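Local coordinates for XAC2610 protein (PDB 4QTQ) that probably serves as an immunity protein that inhibits a peptidoglycan hydrolase linked to a bacterial type IV secretion system used for killing, and binds calcium, at residues A[55-60]-A[105-110]; A[97-102]-A[151-156]; A[138-143]-A[156-161]; A[142-145]-A[149-152]. All blocks are in the same frame, centred on the assembly; numbering follows the deposited sequence.

Interaction 1 (A[55-60]-A[105-110]); sequences VTFPGA and EDVVVW. With CA (calcium ion), chain B.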
loop_
_atom_site.group_PDB
_atom_site.type_symbol
_atom_site.label_atom_id
_atom_site.label_comp_id
_atom_site.label_asym_id
_atom_site.label_seq_id
_atom_site.Cartn_x
_atom_site.Cartn_y
_atom_site.Cartn_z
ATOM N N VAL A 55 -11.540 1.941 11.862
ATOM C CA VAL A 55 -10.278 2.159 12.581
ATOM C C VAL A 55 -10.502 3.171 13.710
ATOM O O VAL A 55 -11.014 4.279 13.478
ATOM C CB VAL A 55 -9.181 2.689 11.628
ATOM C CG1 VAL A 55 -7.857 2.869 12.361
ATOM C CG2 VAL A 55 -9.010 1.766 10.428
ATOM N N THR A 56 -10.114 2.790 14.923
ATOM C CA THR A 56 -10.231 3.648 16.087
ATOM C C THR A 56 -8.850 3.915 16.667
ATOM O O THR A 56 -8.294 3.070 17.362
ATOM C CB THR A 56 -11.086 2.994 17.192
ATOM O OG1 THR A 56 -12.333 2.526 16.650
ATOM C CG2 THR A 56 -11.339 3.993 18.328
ATOM N N PHE A 57 -8.285 5.079 16.362
ATOM C CA PHE A 57 -7.000 5.486 16.936
ATOM C C PHE A 57 -7.218 5.857 18.400
ATOM O O PHE A 57 -8.326 6.244 18.763
ATOM C CB PHE A 57 -6.425 6.670 16.155
ATOM C CG PHE A 57 -6.123 6.345 14.704
ATOM C CD1 PHE A 57 -5.012 5.565 14.371
ATOM C CD2 PHE A 57 -6.951 6.798 13.684
ATOM C CE1 PHE A 57 -4.734 5.250 13.045
ATOM C CE2 PHE A 57 -6.676 6.492 12.357
ATOM C CZ PHE A 57 -5.564 5.717 12.038
ATOM N N PRO A 58 -6.184 5.715 19.258
ATOM C CA PRO A 58 -6.392 6.047 20.677
ATOM C C PRO A 58 -6.855 7.485 20.882
ATOM O O PRO A 58 -6.241 8.412 20.337
ATOM C CB PRO A 58 -5.001 5.861 21.311
ATOM C CG PRO A 58 -4.221 5.061 20.352
ATOM C CD PRO A 58 -4.804 5.284 18.985
ATOM N N GLY A 59 -7.931 7.652 21.648
ATOM C CA GLY A 59 -8.421 8.974 22.083
ATOM C C GLY A 59 -9.299 9.664 21.050
ATOM O O GLY A 59 -9.643 10.860 21.179
ATOM N N ALA A 60 -9.674 8.891 20.032
ATOM C CA ALA A 60 -10.327 9.406 18.848
ATOM C C ALA A 60 -11.606 8.644 18.557
ATOM O O ALA A 60 -11.804 7.497 18.979
ATOM C CB ALA A 60 -9.400 9.321 17.652
ATOM N N GLU A 105 -0.530 7.564 12.166
ATOM C CA GLU A 105 -0.630 6.446 11.254
ATOM C C GLU A 105 -1.701 6.708 10.205
ATOM O O GLU A 105 -2.740 7.331 10.469
ATOM C CB GLU A 105 -0.952 5.130 11.952
ATOM C CG GLU A 105 0.232 4.465 12.616
ATOM C CD GLU A 105 0.353 4.876 14.054
ATOM O OE1 GLU A 105 -0.159 5.966 14.406
ATOM O OE2 GLU A 105 0.957 4.109 14.831
ATOM N N ASP A 106 -1.388 6.238 9.009
ATOM C CA ASP A 106 -2.287 6.211 7.889
ATOM C C ASP A 106 -2.676 4.751 7.661
ATOM O O ASP A 106 -2.214 3.860 8.374
ATOM C CB ASP A 106 -1.567 6.801 6.683
ATOM C CG ASP A 106 -0.923 8.140 7.003
ATOM O OD1 ASP A 106 -1.655 9.071 7.423
ATOM O OD2 ASP A 106 0.314 8.268 6.862
ATOM N N VAL A 107 -3.522 4.497 6.666
ATOM C CA VAL A 107 -4.067 3.165 6.475
ATOM C C VAL A 107 -3.962 2.738 5.010
ATOM O O VAL A 107 -4.229 3.530 4.089
ATOM C CB VAL A 107 -5.532 3.069 6.971
ATOM C CG1 VAL A 107 -6.092 1.661 6.763
ATOM C CG2 VAL A 107 -5.617 3.466 8.428
ATOM N N VAL A 108 -3.536 1.494 4.823
ATOM C CA VAL A 108 -3.374 0.904 3.501
ATOM C C VAL A 108 -4.163 -0.394 3.474
ATOM O O VAL A 108 -4.028 -1.243 4.360
ATOM C CB VAL A 108 -1.890 0.622 3.172
ATOM C CG1 VAL A 108 -1.764 -0.023 1.801
ATOM C CG2 VAL A 108 -1.060 1.886 3.250
ATOM N N VAL A 109 -4.988 -0.549 2.451
ATOM C CA VAL A 109 -5.901 -1.666 2.371
ATOM C C VAL A 109 -5.680 -2.428 1.052
ATOM O O VAL A 109 -5.590 -1.818 -0.019
ATOM C CB VAL A 109 -7.342 -1.145 2.508
ATOM C CG1 VAL A 109 -8.352 -2.206 2.150
ATOM C CG2 VAL A 109 -7.582 -0.642 3.934
ATOM N N TRP A 110 -5.560 -3.752 1.141
ATOM C CA TRP A 110 -5.438 -4.591 -0.048
ATOM C C TRP A 110 -6.816 -4.677 -0.671
ATOM O O TRP A 110 -7.666 -5.442 -0.211
ATOM C CB TRP A 110 -4.884 -5.971 0.305
ATOM C CG TRP A 110 -4.842 -6.932 -0.877
ATOM C CD1 TRP A 110 -5.031 -6.629 -2.199
ATOM C CD2 TRP A 110 -4.588 -8.346 -0.827
ATOM N NE1 TRP A 110 -4.944 -7.771 -2.968
ATOM C CE2 TRP A 110 -4.654 -8.835 -2.154
ATOM C CE3 TRP A 110 -4.340 -9.255 0.216
ATOM C CZ2 TRP A 110 -4.479 -10.176 -2.463
ATOM C CZ3 TRP A 110 -4.165 -10.589 -0.094
ATOM C CH2 TRP A 110 -4.237 -11.039 -1.427
HETATM CA CA CA B . 0.323 10.255 8.562
HETATM O O HOH W 1 -1.358 11.835 8.464
#

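Interaction 2 (A[97-102]-A[151-156]); sequences TDINGD and FSVKGN. With CA (calcium ion), chain B.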
loop_
_atom_site.group_PDB
_atom_site.type_symbol
_atom_site.label_atom_id
_atom_site.label_comp_id
_atom_site.label_asym_id
_atom_site.label_seq_id
_atom_site.Cartn_x
_atom_site.Cartn_y
_atom_site.Cartn_z
ATOM N N THR A 97 0.455 2.478 9.168
ATOM C CA THR A 97 1.806 2.947 8.932
ATOM C C THR A 97 1.728 4.428 8.581
ATOM O O THR A 97 0.797 4.855 7.892
ATOM C CB THR A 97 2.472 2.157 7.779
ATOM O OG1 THR A 97 3.859 2.482 7.708
ATOM C CG2 THR A 97 1.813 2.470 6.419
ATOM N N ASP A 98 2.678 5.214 9.084
ATOM C CA ASP A 98 2.706 6.651 8.803
ATOM C C ASP A 98 3.475 6.832 7.528
ATOM O O ASP A 98 4.684 6.670 7.497
ATOM C CB ASP A 98 3.375 7.434 9.941
ATOM C CG ASP A 98 3.357 8.947 9.716
ATOM O OD1 ASP A 98 2.490 9.458 8.954
ATOM O OD2 ASP A 98 4.218 9.625 10.327
ATOM N N ILE A 99 2.765 7.147 6.460
ATOM C CA ILE A 99 3.371 7.243 5.142
ATOM C C ILE A 99 3.989 8.626 4.961
ATOM O O ILE A 99 5.087 8.747 4.420
ATOM C CB ILE A 99 2.335 6.936 4.031
ATOM C CG1 ILE A 99 1.899 5.463 4.132
ATOM C CG2 ILE A 99 2.904 7.233 2.646
ATOM C CD1 ILE A 99 0.744 5.071 3.238
ATOM N N ASN A 100 3.298 9.660 5.430
ATOM C CA ASN A 100 3.747 11.032 5.183
ATOM C C ASN A 100 4.567 11.683 6.310
ATOM O O ASN A 100 4.830 12.884 6.262
ATOM C CB ASN A 100 2.566 11.925 4.765
ATOM C CG ASN A 100 1.489 12.030 5.820
ATOM O OD1 ASN A 100 1.489 11.323 6.833
ATOM N ND2 ASN A 100 0.539 12.903 5.568
ATOM N N GLY A 101 4.971 10.894 7.303
ATOM C CA GLY A 101 5.925 11.341 8.319
ATOM C C GLY A 101 5.457 12.400 9.309
ATOM O O GLY A 101 6.278 13.032 9.972
ATOM N N ASP A 102 4.150 12.586 9.441
ATOM C CA ASP A 102 3.621 13.591 10.359
ATOM C C ASP A 102 3.329 13.054 11.762
ATOM O O ASP A 102 2.787 13.771 12.588
ATOM C CB ASP A 102 2.364 14.248 9.770
ATOM C CG ASP A 102 1.152 13.312 9.737
ATOM O OD1 ASP A 102 1.290 12.095 9.966
ATOM O OD2 ASP A 102 0.044 13.814 9.477
ATOM N N PHE A 151 4.751 -0.013 -2.126
ATOM C CA PHE A 151 5.948 0.818 -2.037
ATOM C C PHE A 151 6.595 0.794 -0.651
ATOM O O PHE A 151 5.975 0.383 0.333
ATOM C CB PHE A 151 5.624 2.273 -2.451
ATOM C CG PHE A 151 4.375 2.833 -1.824
ATOM C CD1 PHE A 151 4.375 3.273 -0.511
ATOM C CD2 PHE A 151 3.190 2.910 -2.554
ATOM C CE1 PHE A 151 3.221 3.795 0.067
ATOM C CE2 PHE A 151 2.039 3.419 -1.984
ATOM C CZ PHE A 151 2.052 3.869 -0.672
ATOM N N SER A 152 7.859 1.213 -0.601
ATOM C CA SER A 152 8.600 1.367 0.657
ATOM C C SER A 152 8.734 2.855 0.931
ATOM O O SER A 152 8.788 3.643 -0.001
ATOM C CB SER A 152 9.988 0.749 0.540
ATOM O OG SER A 152 9.929 -0.508 -0.120
ATOM N N VAL A 153 8.797 3.240 2.199
ATOM C CA VAL A 153 8.935 4.647 2.556
ATOM C C VAL A 153 10.280 4.882 3.245
ATOM O O VAL A 153 10.689 4.104 4.113
ATOM C CB VAL A 153 7.778 5.126 3.466
ATOM C CG1 VAL A 153 7.936 6.608 3.783
ATOM C CG2 VAL A 153 6.431 4.880 2.800
ATOM N N LYS A 154 10.962 5.952 2.832
ATOM C CA LYS A 154 12.228 6.387 3.442
ATOM C C LYS A 154 12.218 7.910 3.495
ATOM O O LYS A 154 12.383 8.564 2.471
ATOM C CB LYS A 154 13.415 5.904 2.599
ATOM C CG LYS A 154 14.790 6.281 3.144
ATOM C CD LYS A 154 15.848 6.308 2.045
ATOM C CE LYS A 154 17.179 6.847 2.551
ATOM N NZ LYS A 154 17.758 5.989 3.621
ATOM N N GLY A 155 12.018 8.474 4.679
ATOM C CA GLY A 155 11.829 9.921 4.812
ATOM C C GLY A 155 10.621 10.369 4.013
ATOM O O GLY A 155 9.545 9.777 4.132
ATOM N N ASN A 156 10.804 11.384 3.168
ATOM C CA ASN A 156 9.741 11.825 2.261
ATOM C C ASN A 156 9.838 11.186 0.863
ATOM O O ASN A 156 9.191 11.649 -0.084
ATOM C CB ASN A 156 9.691 13.359 2.180
ATOM C CG ASN A 156 10.836 13.952 1.375
ATOM O OD1 ASN A 156 11.922 13.370 1.282
ATOM N ND2 ASN A 156 10.598 15.126 0.793
HETATM CA CA CA B . 0.323 10.255 8.562
HETATM O O HOH W 2 6.840 10.583 3.358
HETATM O O HOH W 1 -1.358 11.835 8.464
#

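Interaction 3 (A[138-143]-A[156-161]); sequences QSLSDI and NMLTST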
loop_
_atom_site.group_PDB
_atom_site.type_symbol
_atom_site.label_atom_id
_atom_site.label_comp_id
_atom_site.label_asym_id
_atom_site.label_seq_id
_atom_site.Cartn_x
_atom_site.Cartn_y
_atom_site.Cartn_z
ATOM N N GLN A 138 -5.608 9.349 -4.059
ATOM C CA GLN A 138 -5.521 8.825 -5.420
ATOM C C GLN A 138 -4.062 8.595 -5.846
ATOM O O GLN A 138 -3.722 7.520 -6.345
ATOM C CB GLN A 138 -6.219 9.767 -6.405
ATOM C CG GLN A 138 -6.428 9.159 -7.789
ATOM C CD GLN A 138 -7.428 8.021 -7.777
ATOM O OE1 GLN A 138 -8.600 8.221 -7.459
ATOM N NE2 GLN A 138 -6.975 6.821 -8.116
ATOM N N SER A 139 -3.205 9.599 -5.642
ATOM C CA SER A 139 -1.833 9.525 -6.136
ATOM C C SER A 139 -1.086 8.362 -5.491
ATOM O O SER A 139 -0.385 7.631 -6.175
ATOM C CB SER A 139 -1.058 10.847 -5.964
ATOM O OG SER A 139 -0.774 11.128 -4.603
ATOM N N LEU A 140 -1.254 8.172 -4.188
ATOM C CA LEU A 140 -0.559 7.082 -3.501
ATOM C C LEU A 140 -1.094 5.698 -3.899
ATOM O O LEU A 140 -0.324 4.776 -4.141
ATOM C CB LEU A 140 -0.604 7.287 -1.990
ATOM C CG LEU A 140 0.310 8.419 -1.503
ATOM C CD1 LEU A 140 0.013 8.781 -0.054
ATOM C CD2 LEU A 140 1.775 8.064 -1.661
ATOM N N SER A 141 -2.408 5.573 -4.015
ATOM C CA SER A 141 -3.029 4.314 -4.405
ATOM C C SER A 141 -2.575 3.927 -5.791
ATOM O O SER A 141 -2.320 2.742 -6.080
ATOM C CB SER A 141 -4.555 4.445 -4.380
ATOM O OG SER A 141 -5.012 4.813 -3.085
ATOM N N ASP A 142 -2.505 4.934 -6.654
ATOM C CA ASP A 142 -2.083 4.746 -8.033
ATOM C C ASP A 142 -0.654 4.210 -8.177
ATOM O O ASP A 142 -0.355 3.540 -9.149
ATOM C CB ASP A 142 -2.199 6.049 -8.814
ATOM C CG ASP A 142 -3.601 6.301 -9.367
ATOM O OD1 ASP A 142 -4.494 5.425 -9.286
ATOM O OD2 ASP A 142 -3.806 7.408 -9.911
ATOM N N ILE A 143 0.228 4.500 -7.226
ATOM C CA ILE A 143 1.604 3.989 -7.318
ATOM C C ILE A 143 1.609 2.463 -7.323
ATOM O O ILE A 143 2.485 1.849 -7.941
ATOM C CB ILE A 143 2.509 4.466 -6.157
ATOM C CG1 ILE A 143 2.701 5.986 -6.182
ATOM C CG2 ILE A 143 3.881 3.806 -6.252
ATOM C CD1 ILE A 143 3.296 6.554 -4.905
ATOM N N ASN A 156 10.804 11.384 3.168
ATOM C CA ASN A 156 9.741 11.825 2.261
ATOM C C ASN A 156 9.838 11.186 0.863
ATOM O O ASN A 156 9.191 11.649 -0.084
ATOM C CB ASN A 156 9.691 13.359 2.180
ATOM C CG ASN A 156 10.836 13.952 1.375
ATOM O OD1 ASN A 156 11.922 13.370 1.282
ATOM N ND2 ASN A 156 10.598 15.126 0.793
ATOM N N MET A 157 10.629 10.116 0.750
ATOM C CA MET A 157 10.811 9.392 -0.512
ATOM C C MET A 157 10.122 8.029 -0.485
ATOM O O MET A 157 10.250 7.273 0.477
ATOM C CB MET A 157 12.303 9.199 -0.817
ATOM C CG MET A 157 13.073 10.497 -1.023
ATOM S SD MET A 157 12.442 11.443 -2.424
ATOM C CE MET A 157 13.164 13.059 -2.113
ATOM N N LEU A 158 9.403 7.732 -1.563
ATOM C CA LEU A 158 8.703 6.476 -1.732
ATOM C C LEU A 158 9.283 5.742 -2.947
ATOM O O LEU A 158 9.414 6.322 -4.022
ATOM C CB LEU A 158 7.206 6.731 -1.951
ATOM C CG LEU A 158 6.329 6.924 -0.707
ATOM C CD1 LEU A 158 6.834 8.025 0.223
ATOM C CD2 LEU A 158 4.894 7.208 -1.118
ATOM N N THR A 159 9.624 4.470 -2.779
ATOM C CA THR A 159 10.149 3.677 -3.887
ATOM C C THR A 159 9.210 2.533 -4.265
ATOM O O THR A 159 8.553 1.943 -3.415
ATOM C CB THR A 159 11.547 3.115 -3.564
ATOM O OG1 THR A 159 11.526 2.518 -2.267
ATOM C CG2 THR A 159 12.588 4.219 -3.575
ATOM N N SER A 160 9.157 2.241 -5.559
ATOM C CA SER A 160 8.272 1.222 -6.122
ATOM C C SER A 160 8.969 0.629 -7.344
ATOM O O SER A 160 9.700 1.336 -8.045
ATOM C CB SER A 160 6.940 1.854 -6.532
ATOM O OG SER A 160 5.938 0.880 -6.796
ATOM N N THR A 161 8.782 -0.664 -7.582
ATOM C CA THR A 161 9.383 -1.309 -8.741
ATOM C C THR A 161 8.313 -1.839 -9.683
ATOM O O THR A 161 7.239 -2.274 -9.260
ATOM C CB THR A 161 10.342 -2.464 -8.363
ATOM O OG1 THR A 161 9.592 -3.583 -7.898
ATOM C CG2 THR A 161 11.300 -2.047 -7.282
HETATM O O HOH W 3 3.736 0.373 -5.131
#

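Interaction 4 (A[142-145]-A[149-152]); sequences DITV and GLFS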
loop_
_atom_site.group_PDB
_atom_site.type_symbol
_atom_site.label_atom_id
_atom_site.label_comp_id
_atom_site.label_asym_id
_atom_site.label_seq_id
_atom_site.Cartn_x
_atom_site.Cartn_y
_atom_site.Cartn_z
ATOM N N ASP A 142 -2.505 4.934 -6.654
ATOM C CA ASP A 142 -2.083 4.746 -8.033
ATOM C C ASP A 142 -0.654 4.210 -8.177
ATOM O O ASP A 142 -0.355 3.540 -9.149
ATOM C CB ASP A 142 -2.199 6.049 -8.814
ATOM C CG ASP A 142 -3.601 6.301 -9.367
ATOM O OD1 ASP A 142 -4.494 5.425 -9.286
ATOM O OD2 ASP A 142 -3.806 7.408 -9.911
ATOM N N ILE A 143 0.228 4.500 -7.226
ATOM C CA ILE A 143 1.604 3.989 -7.318
ATOM C C ILE A 143 1.609 2.463 -7.323
ATOM O O ILE A 143 2.485 1.849 -7.941
ATOM C CB ILE A 143 2.509 4.466 -6.157
ATOM C CG1 ILE A 143 2.701 5.986 -6.182
ATOM C CG2 ILE A 143 3.881 3.806 -6.252
ATOM C CD1 ILE A 143 3.296 6.554 -4.905
ATOM N N THR A 144 0.634 1.852 -6.642
ATOM C CA THR A 144 0.612 0.391 -6.455
ATOM C C THR A 144 0.120 -0.339 -7.701
ATOM O O THR A 144 0.353 -1.548 -7.845
ATOM C CB THR A 144 -0.230 -0.046 -5.225
ATOM O OG1 THR A 144 -1.632 0.091 -5.501
ATOM C CG2 THR A 144 0.125 0.767 -3.987
ATOM N N VAL A 145 -0.542 0.397 -8.592
ATOM C CA VAL A 145 -1.043 -0.155 -9.847
ATOM C C VAL A 145 0.130 -0.460 -10.777
ATOM O O VAL A 145 1.011 0.381 -11.005
ATOM C CB VAL A 145 -2.045 0.795 -10.538
ATOM C CG1 VAL A 145 -2.480 0.240 -11.890
ATOM C CG2 VAL A 145 -3.262 1.010 -9.664
ATOM N N GLY A 149 4.509 -4.599 -5.933
ATOM C CA GLY A 149 3.938 -4.687 -4.605
ATOM C C GLY A 149 3.931 -3.315 -3.974
ATOM O O GLY A 149 4.372 -2.341 -4.586
ATOM N N LEU A 150 3.437 -3.245 -2.744
ATOM C CA LEU A 150 3.383 -1.997 -2.009
ATOM C C LEU A 150 4.758 -1.328 -1.945
ATOM O O LEU A 150 5.782 -1.989 -1.771
ATOM C CB LEU A 150 2.854 -2.233 -0.595
ATOM C CG LEU A 150 2.540 -1.012 0.279
ATOM C CD1 LEU A 150 1.567 -0.076 -0.421
ATOM C CD2 LEU A 150 1.949 -1.473 1.600
ATOM N N PHE A 151 4.751 -0.013 -2.126
ATOM C CA PHE A 151 5.948 0.818 -2.037
ATOM C C PHE A 151 6.595 0.794 -0.651
ATOM O O PHE A 151 5.975 0.383 0.333
ATOM C CB PHE A 151 5.624 2.273 -2.451
ATOM C CG PHE A 151 4.375 2.833 -1.824
ATOM C CD1 PHE A 151 4.375 3.273 -0.511
ATOM C CD2 PHE A 151 3.190 2.910 -2.554
ATOM C CE1 PHE A 151 3.221 3.795 0.067
ATOM C CE2 PHE A 151 2.039 3.419 -1.984
ATOM C CZ PHE A 151 2.052 3.869 -0.672
ATOM N N SER A 152 7.859 1.213 -0.601
ATOM C CA SER A 152 8.600 1.367 0.657
ATOM C C SER A 152 8.734 2.855 0.931
ATOM O O SER A 152 8.788 3.643 -0.001
ATOM C CB SER A 152 9.988 0.749 0.540
ATOM O OG SER A 152 9.929 -0.508 -0.120
HETATM O O HOH W 3 3.736 0.373 -5.131
#

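Interaction 1 (A[55-60]-A[105-110])
Val55 on strand 52-56 and Phe57 just past its end pack against Glu105 and Val107, where the calcium-binding loop runs into strand 106-112; two different sheets of this beta-sandwich protein meet here. The contact between the two segments is buried and mainly apolar, apart from the Glu105 carbonyl oxygen. Val55 CG2 lies 4.3 Å from Val107 CG2, and the same methyl of Val107 also meets Phe57 CZ, which makes Val107 the shared partner of both residues. Two atoms of the Phe57 ring approach Glu105 obliquely, CE1 standing 3.9 Å from Glu105 CB and CZ 3.6 Å from the backbone Glu105 O. With Phe57 CG turned away from its own carbonyl carbon (chi1 -63°), the ring has Val55 CG1 3.7 Å above one face, toward the rim. Leu134 of strand 133-136 and Ile28 of strand 28-33 extend this apolar cluster, while His104 meets the Phe57 ring edge-to-face.

The polar groups face other partners. Glu105 bends at chi2 and uses OE2 for a hydrogen bond with His80. A type II turn from Phe57 to Ala60 is closed by the bond Ala60 N to Phe57 O. Asp106 leaves the backbone on the side away from 55-60 and chelates calcium in bidentate fashion, OD1 and OD2 each 2.6 Å from the ion.

Interaction 2 (A[97-102]-A[151-156])
Ile99 brings its CD1 methyl to the edge of the Phe151 ring, near the ring plane, at 4.2 Å from Phe151 CE1. Its other branch, CG2, meets Val153 CG2 at the same separation, so the one side chain touches two residues of 151-156. Val153, directed at the loop, adds a closer approach from its second methyl: CG1, extended opposite the backbone N (chi1 -178°), comes within 3.6 Å of the Ile99 carbonyl oxygen. Val124 and Leu126 of strand 121-128 also pack on Ile99, and Leu83 covers Phe151 and Val153.

A water bridges the backbones, donating to Ile99 O (2.8 Å) and to Gly155 O. The remainder of segment 97-102 is calcium-binding loop, with the spacing of acidic and amide side chains known from EF-hand-like, DxDxDG-type sites. Asp98 OD1 lies 2.3 Å from the ion and Asp102 OD1 2.5 Å; Asn100, His104 through its carbonyl, Asp106 and a water complete the shell. That water also donates to Asp102 OD2. Ile99 thus turns to the apolar side while its neighbours Asp98 and Asn100 serve the metal, consistent with the metal-shaped loop being packed on strand 152-154 through Ile99.

Interaction 3 (A[138-143]-A[156-161])
Leu140 and Leu158 meet through one methyl each, their side chains crossing at about a right angle: Leu140 CD2 stands 3.3 Å from Leu158 CD2, tighter than usual van der Waals contact. Leu158 leaves strand 157-163 toward helix 138-143 and is met there by a second side chain, Ile143, which also lies roughly perpendicular to it and places CD1 4.2 Å from the same Leu158 CD2. This single methyl therefore touches two residues about one helical turn apart. Ile143 divides its branches between two alternate residues of the strand. CG1, set opposite its own carbonyl carbon (chi1 -64°), leads CD1 to Leu158, whereas CG2 rests on Ser160, 3.6 Å from both CB and OG.

The helix and strand axes come within 10.8 Å of each other, and the helix segment runs at 34° to the strand, over one face of the antiparallel sheet that contains strand 157-163. Tyr174 and Ala181, on the next two strands, also touch Ile143, and Leu140 reaches Val124 and Leu126 of strand 121-128, which places the helix between two sheets.

Within the helix, Gln138 NE2 donates to Asp142 OD1 at 3.1 Å, approaching from above the carboxylate plane. The one polar group among the touching side chains, Ser160 OG, lies 2.8 Å from a water in hydrogen-bonding geometry; that water donates only weakly to Ile143 O. The interface is consequently held by hydrocarbon contact, with a water partnering the serine hydroxyl.

Interaction 4 (A[142-145]-A[149-152])
The chain reverses between helix 138-143 and strand 152-154, and the two arms of this connection touch through Thr144 and Phe151. Thr144 CG2 lies 3.8 Å from Phe151 CE2, the two side chains crossing at a slant. The same methyl stands 3.9 Å from Leu150 CD1; here the side chains run alongside one another and point the same way. Ile143 adds a third contact, its CG2 approaching Phe151 CD2 at 3.9 Å with the two side chains roughly perpendicular.

Phe151 CG stands between its backbone N and carbonyl carbon (chi1 47°), which swings the ring back toward Ile143 and Thr144. Leu150 then folds over it: CD1 sits 3.8 Å above the centre of one ring face, a CH-pi-like arrangement between consecutive residues. The connection leads directly into strand 152-154 of a six-stranded antiparallel sheet, where Ser152 pairs with Thr159 of strand 157-163. Leu158 of that strand and Val124 of strand 121-128 also pack on Phe151, so the ring lies between residues of two sheets.

Polar groups are handled separately. Thr144 turns its hydroxyl from the ring, and OG1 hydrogen-bonds with Ser141 O and Tyr122 N, which fixes the rotation that presents CG2 to Phe151. Val145 N bonds to Asp142 O. The water near Ile143 O also donates to Gly149 O, at 2.8 Å, and so lies between the two arms.

In the fold
Interactions 1 and 2 meet at the calcium site: both contribute ligands to the ion, share one water, and are joined by a probable hydrogen bond from Ile99 N to Asp106 OD2, 2.7 Å, although their centres lie 15 Å apart. From there Ile99 leads to Phe151, which belongs to interactions 2 and 4. Interactions 3 and 4 are the closest pair, with centres 5 Å apart; they share Ile143 and a water, and Phe151 CE2 comes within 3.5 Å of Leu140 O. Strand pairing ties interaction 2 to interaction 3 through Ser152 N and Thr159 O at 3.0 Å. Interaction 1 touches interaction 4 at Val108 CG1 and Leu150 CD2, 4.0 Å apart.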